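ERPP protein (Borrelia burgdorferi, PDB 4BOB) is an outer surface lipoprotein that binds the complement regulator factor H, probably helping the Lyme disease spirochaete to evade complement attack. Local coordinates at residues F35-K40 with L156-K161; K106-S111 with K148-A153; T122-I127 with E131-L136. All coordinates share one frame; numbering follows the deposited sequence.

Interaction 1 (F35-K40 with L156-K161); sequences FTVKIK and LEVLKK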
loop_
_atom_site.group_PDB
_atom_site.type_symbol
_atom_site.label_atom_id
_atom_site.label_comp_id
_atom_site.label_asym_id
_atom_site.label_seq_id
_atom_site.Cartn_x
_atom_site.Cartn_y
_atom_site.Cartn_z
ATOM N N PHE A 35 -5.186 8.361 -8.983
ATOM C CA PHE A 35 -3.821 8.505 -9.437
ATOM C C PHE A 35 -3.011 7.212 -9.236
ATOM O O PHE A 35 -3.480 6.232 -8.640
ATOM C CB PHE A 35 -3.170 9.710 -8.759
ATOM C CG PHE A 35 -2.867 9.503 -7.309
ATOM C CD1 PHE A 35 -3.841 9.691 -6.348
ATOM C CD2 PHE A 35 -1.599 9.118 -6.907
ATOM C CE1 PHE A 35 -3.561 9.495 -5.012
ATOM C CE2 PHE A 35 -1.304 8.936 -5.577
ATOM C CZ PHE A 35 -2.286 9.133 -4.624
ATOM N N THR A 36 -1.801 7.221 -9.773
ATOM C CA THR A 36 -0.944 6.053 -9.772
ATOM C C THR A 36 0.363 6.473 -9.159
ATOM O O THR A 36 0.720 7.663 -9.179
ATOM C CB THR A 36 -0.716 5.512 -11.198
ATOM O OG1 THR A 36 -1.941 5.577 -11.930
ATOM C CG2 THR A 36 -0.305 4.076 -11.167
ATOM N N VAL A 37 1.048 5.490 -8.583
ATOM C CA VAL A 37 2.374 5.688 -7.986
ATOM C C VAL A 37 3.117 4.337 -7.990
ATOM O O VAL A 37 2.507 3.279 -7.836
ATOM C CB VAL A 37 2.282 6.339 -6.565
ATOM C CG1 VAL A 37 1.187 5.691 -5.717
ATOM C CG2 VAL A 37 3.632 6.317 -5.851
ATOM N N LYS A 38 4.426 4.392 -8.209
ATOM C CA LYS A 38 5.258 3.196 -8.248
ATOM C C LYS A 38 5.279 2.503 -6.882
ATOM O O LYS A 38 5.385 3.160 -5.853
ATOM C CB LYS A 38 6.715 3.554 -8.665
ATOM C CG LYS A 38 6.967 3.634 -10.172
ATOM C CD LYS A 38 7.134 2.233 -10.771
ATOM C CE LYS A 38 7.098 2.223 -12.293
ATOM N NZ LYS A 38 6.902 0.845 -12.820
ATOM N N ILE A 39 5.174 1.176 -6.887
ATOM C CA ILE A 39 5.380 0.383 -5.677
ATOM C C ILE A 39 6.512 -0.613 -5.877
ATOM O O ILE A 39 6.668 -1.177 -6.955
ATOM C CB ILE A 39 4.087 -0.332 -5.164
ATOM C CG1 ILE A 39 4.400 -1.161 -3.903
ATOM C CG2 ILE A 39 3.412 -1.162 -6.255
ATOM C CD1 ILE A 39 3.297 -1.167 -2.875
ATOM N N LYS A 40 7.298 -0.773 -4.808
ATOM C CA LYS A 40 8.343 -1.782 -4.692
ATOM C C LYS A 40 8.068 -2.855 -3.628
ATOM O O LYS A 40 7.349 -2.615 -2.657
ATOM C CB LYS A 40 9.625 -1.096 -4.257
ATOM C CG LYS A 40 10.157 -0.048 -5.196
ATOM C CD LYS A 40 11.304 0.663 -4.517
ATOM C CE LYS A 40 12.020 1.591 -5.481
ATOM N NZ LYS A 40 13.073 0.857 -6.240
ATOM N N LEU A 156 7.691 8.776 -1.197
ATOM C CA LEU A 156 6.943 9.733 -0.383
ATOM C C LEU A 156 6.464 10.958 -1.187
ATOM O O LEU A 156 5.296 11.293 -1.157
ATOM C CB LEU A 156 7.783 10.157 0.820
ATOM C CG LEU A 156 7.124 11.178 1.741
ATOM C CD1 LEU A 156 5.714 10.770 2.181
ATOM C CD2 LEU A 156 8.019 11.433 2.945
ATOM N N GLU A 157 7.380 11.577 -1.924
ATOM C CA GLU A 157 7.116 12.764 -2.751
ATOM C C GLU A 157 5.935 12.642 -3.714
ATOM O O GLU A 157 5.179 13.608 -3.924
ATOM C CB GLU A 157 8.369 13.120 -3.562
ATOM C CG GLU A 157 8.109 14.106 -4.696
ATOM C CD GLU A 157 9.296 14.985 -5.011
ATOM O OE1 GLU A 157 10.447 14.584 -4.689
ATOM O OE2 GLU A 157 9.060 16.082 -5.584
ATOM N N VAL A 158 5.779 11.476 -4.324
ATOM C CA VAL A 158 4.599 11.271 -5.159
ATOM C C VAL A 158 3.323 11.157 -4.289
ATOM O O VAL A 158 2.317 11.776 -4.612
ATOM C CB VAL A 158 4.750 10.069 -6.115
ATOM C CG1 VAL A 158 3.510 9.952 -6.990
ATOM C CG2 VAL A 158 5.994 10.218 -6.984
ATOM N N LEU A 159 3.377 10.407 -3.180
ATOM C CA LEU A 159 2.230 10.292 -2.256
ATOM C C LEU A 159 1.787 11.635 -1.656
ATOM O O LEU A 159 0.630 11.831 -1.331
ATOM C CB LEU A 159 2.539 9.322 -1.114
ATOM C CG LEU A 159 2.474 7.802 -1.339
ATOM C CD1 LEU A 159 2.946 7.051 -0.102
ATOM C CD2 LEU A 159 1.085 7.320 -1.700
ATOM N N LYS A 160 2.720 12.558 -1.499
ATOM C CA LYS A 160 2.407 13.867 -0.940
ATOM C C LYS A 160 1.780 14.801 -1.986
ATOM O O LYS A 160 0.755 15.434 -1.704
ATOM C CB LYS A 160 3.657 14.485 -0.299
ATOM C CG LYS A 160 3.990 13.867 1.054
ATOM C CD LYS A 160 5.378 14.254 1.568
ATOM C CE LYS A 160 5.443 15.701 2.040
ATOM N NZ LYS A 160 6.816 16.032 2.537
ATOM N N LYS A 161 2.392 14.870 -3.175
ATOM C CA LYS A 161 1.831 15.602 -4.330
ATOM C C LYS A 161 0.351 15.302 -4.587
ATOM O O LYS A 161 -0.441 16.214 -4.824
ATOM C CB LYS A 161 2.619 15.302 -5.619
ATOM C CG LYS A 161 3.700 16.326 -5.931
ATOM C CD LYS A 161 4.510 15.985 -7.186
ATOM C CE LYS A 161 5.695 16.950 -7.370
ATOM N NZ LYS A 161 6.836 16.430 -8.192
#
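Val-37 and Val-158 form the tight part of this contact, a worked example of a short helix laid against a strand by a few aliphatic branches. The CG2 methyl of Val-37 meets CG1 of Val-158 at 3.8 Å, and the two side chains pass one another in opposite directions. In Val-158, CG1 stands anti to the backbone N (chi1 -178°), which turns this branch across to the strand. The same methyl also lies near the backbone, with Thr-36 O 4.2 Å from Val-158 CG1. The next residue, Leu-159, comes nearer with a single branch, and its CD2 approaches CG1 of Val-37 at 4.3 Å. The two branches of Val-37 are thus divided between neighbouring helix residues. Leu-159 continues beyond the strand onto Ile-154, Ile-133 and Met-91 of helix 84-93, so the inner edge of the contact merges with the protein interior, where Val-37 also touches Ile-154 and Pro-155.

The outer side is different in kind. Val-158 is only partly buried, and beside it Glu-157 and Lys-161 are exposed on the helix, joined by a salt bridge, Lys-161 NZ to Glu-157 OE2 3.4 Å, whose hydrogen bond is weak. Lys-38 leads its amine away from the helix to Asp-53 on strand 48-58, leaving the charged groups of both elements outside the valine contact. Strand and helix run nearly antiparallel, with their axes at 160° and 8.7 Å apart at closest approach. The C-terminal helix 156-162 rests against strand 34-42, near the start of the chain, with no hydrogen bond between the two segments. Such chemistry implies a small apolar contact held by dispersion and the exclusion of water, probably with little directional preference.

Interaction 2 (K106-S111 with K148-A153); sequences KYEQSS and KTAEYA
Glu-108 OE2 is gripped from two sources: the hydroxyl of Tyr-152, which donates to it at an OH to OE2 distance of 2.5 Å, and the backbone N of Tyr-105. The modelled length of the first bond is shorter than usual and its exact value doubtful. The other carboxylate oxygen, OE1, is bonded to Asp-138 N and Tyr-102 OH, so four bonds fix the rotation of this buried group and would be expected to stabilise its negative charge. Glu-108 and Tyr-152 come from opposite directions. OE2 lies in the plane of the tyrosine ring at its edge, while the carboxylate plane is turned 48° from that ring. A chi1 of -69° places the ring beside the backbone N of Tyr-152 and projects the hydroxyl toward the loop. Here the loop between strands 101-102 and 115-116 is fastened onto the large antiparallel sheet, whose strand 149-155 carries Ala-150 near its start and Tyr-152 near its middle. Ala-150 CB packs 3.8 Å from Glu-108 CG, the apolar part of the contact; the methyl also lies against the carboxylate, 3.6 Å from Glu-108 OE1. The Tyr-152 ring itself meets Phe-76 edge-to-face.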
loop_
_atom_site.group_PDB
_atom_site.type_symbol
_atom_site.label_atom_id
_atom_site.label_comp_id
_atom_site.label_asym_id
_atom_site.label_seq_id
_atom_site.Cartn_x
_atom_site.Cartn_y
_atom_site.Cartn_z
ATOM N N LYS A 106 0.400 -12.045 -4.694
ATOM C CA LYS A 106 0.078 -13.471 -4.798
ATOM C C LYS A 106 0.727 -14.355 -3.730
ATOM O O LYS A 106 0.110 -15.267 -3.180
ATOM C CB LYS A 106 0.349 -13.991 -6.215
ATOM C CG LYS A 106 1.617 -13.540 -6.934
ATOM C CD LYS A 106 1.588 -14.103 -8.361
ATOM C CE LYS A 106 2.648 -13.529 -9.300
ATOM N NZ LYS A 106 3.116 -14.533 -10.314
ATOM N N TYR A 107 1.967 -14.019 -3.410
ATOM C CA TYR A 107 2.802 -14.786 -2.477
ATOM C C TYR A 107 2.339 -14.759 -1.059
ATOM O O TYR A 107 2.687 -15.643 -0.280
ATOM C CB TYR A 107 4.218 -14.213 -2.486
ATOM C CG TYR A 107 4.814 -14.399 -3.815
ATOM C CD1 TYR A 107 5.071 -15.699 -4.273
ATOM C CD2 TYR A 107 5.048 -13.315 -4.659
ATOM C CE1 TYR A 107 5.593 -15.924 -5.524
ATOM C CE2 TYR A 107 5.580 -13.516 -5.927
ATOM C CZ TYR A 107 5.848 -14.826 -6.349
ATOM O OH TYR A 107 6.362 -15.049 -7.588
ATOM N N GLU A 108 1.618 -13.704 -0.720
ATOM C CA GLU A 108 1.094 -13.556 0.607
ATOM C C GLU A 108 -0.293 -14.187 0.691
ATOM O O GLU A 108 -1.093 -14.260 -0.244
ATOM C CB GLU A 108 1.000 -12.108 1.058
ATOM C CG GLU A 108 1.858 -11.132 0.320
ATOM C CD GLU A 108 1.368 -9.750 0.559
ATOM O OE1 GLU A 108 1.186 -9.424 1.749
ATOM O OE2 GLU A 108 1.130 -9.026 -0.439
ATOM N N GLN A 109 -0.582 -14.561 1.893
ATOM C CA GLN A 109 -1.491 -15.612 2.132
ATOM C C GLN A 109 -2.976 -15.185 2.033
ATOM O O GLN A 109 -3.851 -15.923 1.565
ATOM C CB GLN A 109 -1.028 -16.086 3.475
ATOM C CG GLN A 109 -2.003 -16.784 4.331
ATOM C CD GLN A 109 -1.256 -17.731 5.237
ATOM O OE1 GLN A 109 0.004 -17.772 5.278
ATOM N NE2 GLN A 109 -2.015 -18.523 5.952
ATOM N N SER A 110 -3.194 -13.949 2.458
ATOM C CA SER A 110 -4.410 -13.153 2.319
ATOM C C SER A 110 -4.830 -12.712 0.915
ATOM O O SER A 110 -5.695 -11.852 0.811
ATOM C CB SER A 110 -4.085 -11.853 3.045
ATOM O OG SER A 110 -2.781 -11.397 2.588
ATOM N N SER A 111 -4.203 -13.198 -0.161
ATOM C CA SER A 111 -4.607 -12.746 -1.504
ATOM C C SER A 111 -5.764 -13.530 -2.072
ATOM O O SER A 111 -6.566 -12.962 -2.823
ATOM C CB SER A 111 -3.456 -12.684 -2.518
ATOM O OG SER A 111 -2.550 -13.736 -2.366
ATOM N N LYS A 148 7.820 -15.071 8.136
ATOM C CA LYS A 148 8.233 -14.021 7.200
ATOM C C LYS A 148 7.000 -13.403 6.549
ATOM O O LYS A 148 6.142 -14.122 6.044
ATOM C CB LYS A 148 9.120 -14.615 6.109
ATOM C CG LYS A 148 10.056 -13.634 5.430
ATOM C CD LYS A 148 10.862 -14.305 4.309
ATOM C CE LYS A 148 10.202 -14.145 2.937
ATOM N NZ LYS A 148 10.578 -15.183 1.925
ATOM N N THR A 149 6.940 -12.070 6.567
ATOM C CA THR A 149 5.840 -11.281 5.997
ATOM C C THR A 149 6.341 -10.582 4.715
ATOM O O THR A 149 7.537 -10.592 4.437
ATOM C CB THR A 149 5.349 -10.270 7.060
ATOM O OG1 THR A 149 3.933 -10.096 6.966
ATOM C CG2 THR A 149 6.076 -8.926 6.954
ATOM N N ALA A 150 5.453 -9.991 3.925
ATOM C CA ALA A 150 5.891 -9.213 2.741
ATOM C C ALA A 150 6.220 -7.770 3.161
ATOM O O ALA A 150 5.651 -7.250 4.127
ATOM C CB ALA A 150 4.813 -9.228 1.665
ATOM N N GLU A 151 7.132 -7.114 2.441
ATOM C CA GLU A 151 7.535 -5.734 2.765
ATOM C C GLU A 151 7.355 -4.824 1.540
ATOM O O GLU A 151 7.623 -5.235 0.407
ATOM C CB GLU A 151 8.978 -5.729 3.289
ATOM C CG GLU A 151 9.418 -4.440 4.006
ATOM C CD GLU A 151 10.225 -4.671 5.287
ATOM O OE1 GLU A 151 10.787 -5.777 5.475
ATOM O OE2 GLU A 151 10.291 -3.737 6.121
ATOM N N TYR A 152 6.886 -3.595 1.765
ATOM C CA TYR A 152 6.509 -2.702 0.657
ATOM C C TYR A 152 6.944 -1.246 0.855
ATOM O O TYR A 152 7.071 -0.777 1.987
ATOM C CB TYR A 152 4.982 -2.711 0.442
ATOM C CG TYR A 152 4.394 -4.002 -0.097
ATOM C CD1 TYR A 152 4.448 -4.306 -1.472
ATOM C CD2 TYR A 152 3.760 -4.907 0.750
ATOM C CE1 TYR A 152 3.900 -5.477 -1.970
ATOM C CE2 TYR A 152 3.218 -6.082 0.257
ATOM C CZ TYR A 152 3.288 -6.361 -1.102
ATOM O OH TYR A 152 2.745 -7.523 -1.609
ATOM N N ALA A 153 7.104 -0.541 -0.274
ATOM C CA ALA A 153 7.704 0.797 -0.329
ATOM C C ALA A 153 7.184 1.567 -1.514
ATOM O O ALA A 153 7.325 1.106 -2.654
ATOM C CB ALA A 153 9.236 0.722 -0.397
#

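Interaction 3 (T122-I127 with E131-L136); sequences TKIESI and EHIAFL
Thr-122 sets its CG2 methyl 3.4 Å from CG2 of Ile-133 and 3.8 Å from CB of Phe-135, whose side chain runs alongside and points the same way. Its hydroxyl turns elsewhere, to Gly-95 and Ala-90. Lys-123 pairs with Ala-134 through two reciprocal backbone bonds, each 2.7 Å between N of one residue and O of the other. On the face opposite Thr-122, Lys-123 CG lies between the backbone N and the carbonyl carbon (chi1 58°), which sets it 3.8 Å from CB of Ala-134. Ile-124 returns to the face of Thr-122; its CD1 meets CD1 of Ile-133 at 3.5 Å. Both isoleucines also touch Leu-156 of helix 156-162. Glu-125 pairs with His-132 in the same way, though its own N-H bond is more bent (137°), while its carboxylate lies near Ala-134 CB. Ser-126 faces Glu-131 as the final, non-hydrogen-bonded pair. Past the strand end, Ile-127 makes a CH-pi contact, laying CD1 over one face of the His-132 imidazole, 3.6 Å from the ring centroid. The ring's ND1 bonds to Ala-130 O within the turn, helping to hold that face beneath the methyl. Two-bond pairs separated by non-hydrogen-bonded ones, closed by a short connection, are the mark of an antiparallel beta hairpin.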
loop_
_atom_site.group_PDB
_atom_site.type_symbol
_atom_site.label_atom_id
_atom_site.label_comp_id
_atom_site.label_asym_id
_atom_site.label_seq_id
_atom_site.Cartn_x
_atom_site.Cartn_y
_atom_site.Cartn_z
ATOM N N THR A 122 3.078 2.214 8.782
ATOM C CA THR A 122 4.001 2.778 7.799
ATOM C C THR A 122 5.216 3.463 8.439
ATOM O O THR A 122 5.106 4.057 9.518
ATOM C CB THR A 122 3.280 3.797 6.889
ATOM O OG1 THR A 122 2.376 4.580 7.678
ATOM C CG2 THR A 122 2.534 3.094 5.773
ATOM N N LYS A 123 6.365 3.370 7.768
ATOM C CA LYS A 123 7.549 4.172 8.124
ATOM C C LYS A 123 8.058 4.981 6.913
ATOM O O LYS A 123 7.725 4.657 5.749
ATOM C CB LYS A 123 8.667 3.290 8.721
ATOM C CG LYS A 123 9.166 2.151 7.838
ATOM C CD LYS A 123 10.240 1.325 8.560
ATOM C CE LYS A 123 10.083 -0.192 8.398
ATOM N NZ LYS A 123 10.701 -0.935 9.539
ATOM N N ILE A 124 8.823 6.046 7.202
ATOM C CA ILE A 124 9.593 6.770 6.176
ATOM C C ILE A 124 10.869 5.976 5.993
ATOM O O ILE A 124 11.433 5.454 6.951
ATOM C CB ILE A 124 9.958 8.252 6.541
ATOM C CG1 ILE A 124 8.761 9.038 7.074
ATOM C CG2 ILE A 124 10.477 9.008 5.320
ATOM C CD1 ILE A 124 7.614 9.138 6.097
ATOM N N GLU A 125 11.316 5.854 4.758
ATOM C CA GLU A 125 12.559 5.144 4.479
ATOM C C GLU A 125 13.199 5.680 3.222
ATOM O O GLU A 125 12.587 5.633 2.151
ATOM C CB GLU A 125 12.311 3.642 4.323
ATOM C CG GLU A 125 12.816 2.819 5.484
ATOM C CD GLU A 125 12.679 1.329 5.234
ATOM O OE1 GLU A 125 12.906 0.884 4.077
ATOM O OE2 GLU A 125 12.355 0.602 6.203
ATOM N N SER A 126 14.413 6.201 3.373
ATOM C CA SER A 126 15.258 6.573 2.249
ATOM C C SER A 126 15.753 5.251 1.676
ATOM O O SER A 126 16.179 4.392 2.438
ATOM C CB SER A 126 16.434 7.444 2.730
ATOM O OG SER A 126 16.481 8.692 2.050
ATOM N N ILE A 127 15.672 5.064 0.357
ATOM C CA ILE A 127 16.059 3.778 -0.258
ATOM C C ILE A 127 17.339 3.962 -1.098
ATOM O O ILE A 127 18.368 3.315 -0.806
ATOM C CB ILE A 127 14.854 3.099 -1.002
ATOM C CG1 ILE A 127 13.985 2.346 0.025
ATOM C CG2 ILE A 127 15.312 2.126 -2.085
ATOM C CD1 ILE A 127 12.586 1.992 -0.422
ATOM N N GLU A 131 13.103 9.171 -0.186
ATOM C CA GLU A 131 12.309 8.711 0.954
ATOM C C GLU A 131 11.093 7.999 0.395
ATOM O O GLU A 131 10.502 8.480 -0.579
ATOM C CB GLU A 131 11.853 9.860 1.862
ATOM C CG GLU A 131 12.945 10.540 2.676
ATOM C CD GLU A 131 12.375 11.434 3.776
ATOM O OE1 GLU A 131 11.610 12.377 3.460
ATOM O OE2 GLU A 131 12.691 11.178 4.967
ATOM N N HIS A 132 10.755 6.845 0.985
ATOM C CA HIS A 132 9.541 6.093 0.642
ATOM C C HIS A 132 8.724 5.835 1.868
ATOM O O HIS A 132 9.245 5.816 2.969
ATOM C CB HIS A 132 9.872 4.710 0.109
ATOM C CG HIS A 132 10.487 4.696 -1.249
ATOM N ND1 HIS A 132 11.744 5.190 -1.492
ATOM C CD2 HIS A 132 10.049 4.170 -2.417
ATOM C CE1 HIS A 132 12.039 5.011 -2.767
ATOM N NE2 HIS A 132 11.029 4.387 -3.348
ATOM N N ILE A 133 7.443 5.578 1.651
ATOM C CA ILE A 133 6.554 5.055 2.679
ATOM C C ILE A 133 6.697 3.528 2.627
ATOM O O ILE A 133 6.421 2.899 1.598
ATOM C CB ILE A 133 5.090 5.505 2.419
ATOM C CG1 ILE A 133 4.895 6.999 2.738
ATOM C CG2 ILE A 133 4.091 4.666 3.203
ATOM C CD1 ILE A 133 5.198 7.406 4.171
ATOM N N ALA A 134 7.153 2.931 3.722
ATOM C CA ALA A 134 7.343 1.486 3.773
ATOM C C ALA A 134 6.388 0.876 4.790
ATOM O O ALA A 134 6.164 1.475 5.838
ATOM C CB ALA A 134 8.782 1.161 4.142
ATOM N N PHE A 135 5.839 -0.303 4.486
ATOM C CA PHE A 135 4.981 -1.055 5.427
ATOM C C PHE A 135 5.065 -2.569 5.153
ATOM O O PHE A 135 5.359 -2.996 4.030
ATOM C CB PHE A 135 3.515 -0.579 5.334
ATOM C CG PHE A 135 2.949 -0.653 3.933
ATOM C CD1 PHE A 135 3.180 0.362 3.023
ATOM C CD2 PHE A 135 2.229 -1.757 3.513
ATOM C CE1 PHE A 135 2.699 0.291 1.734
ATOM C CE2 PHE A 135 1.753 -1.834 2.210
ATOM C CZ PHE A 135 1.981 -0.804 1.324
ATOM N N LEU A 136 4.799 -3.368 6.184
ATOM C CA LEU A 136 4.720 -4.840 6.059
ATOM C C LEU A 136 3.358 -5.342 5.522
ATOM O O LEU A 136 2.286 -4.794 5.844
ATOM C CB LEU A 136 4.979 -5.500 7.415
ATOM C CG LEU A 136 6.335 -5.144 8.033
ATOM C CD1 LEU A 136 6.450 -5.631 9.475
ATOM C CD2 LEU A 136 7.476 -5.679 7.173
#

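How the interactions relate
All three contacts reach one antiparallel sheet and are linked chiefly by strand 149-155, which lies between strands 34-42 and 131-139. Interactions 1 and 2 have centres about 20 Å apart, on opposite sides of the chain's centre, yet probably share a hydrogen bond of 2.9 Å from Lys-40 N to Ala-153 O. Interactions 2 and 3, about 16 Å between centres, are probably joined by Tyr-152 N and Phe-135 O at 2.8 Å. Interactions 1 and 3 are the nearest pair, at about 12 Å: Leu-159 CD1 packs 3.4 Å from Ile-133 CG1, bringing the C-terminal helix onto the hairpin, and Leu-156 N probably bonds to Glu-131 O at 2.9 Å.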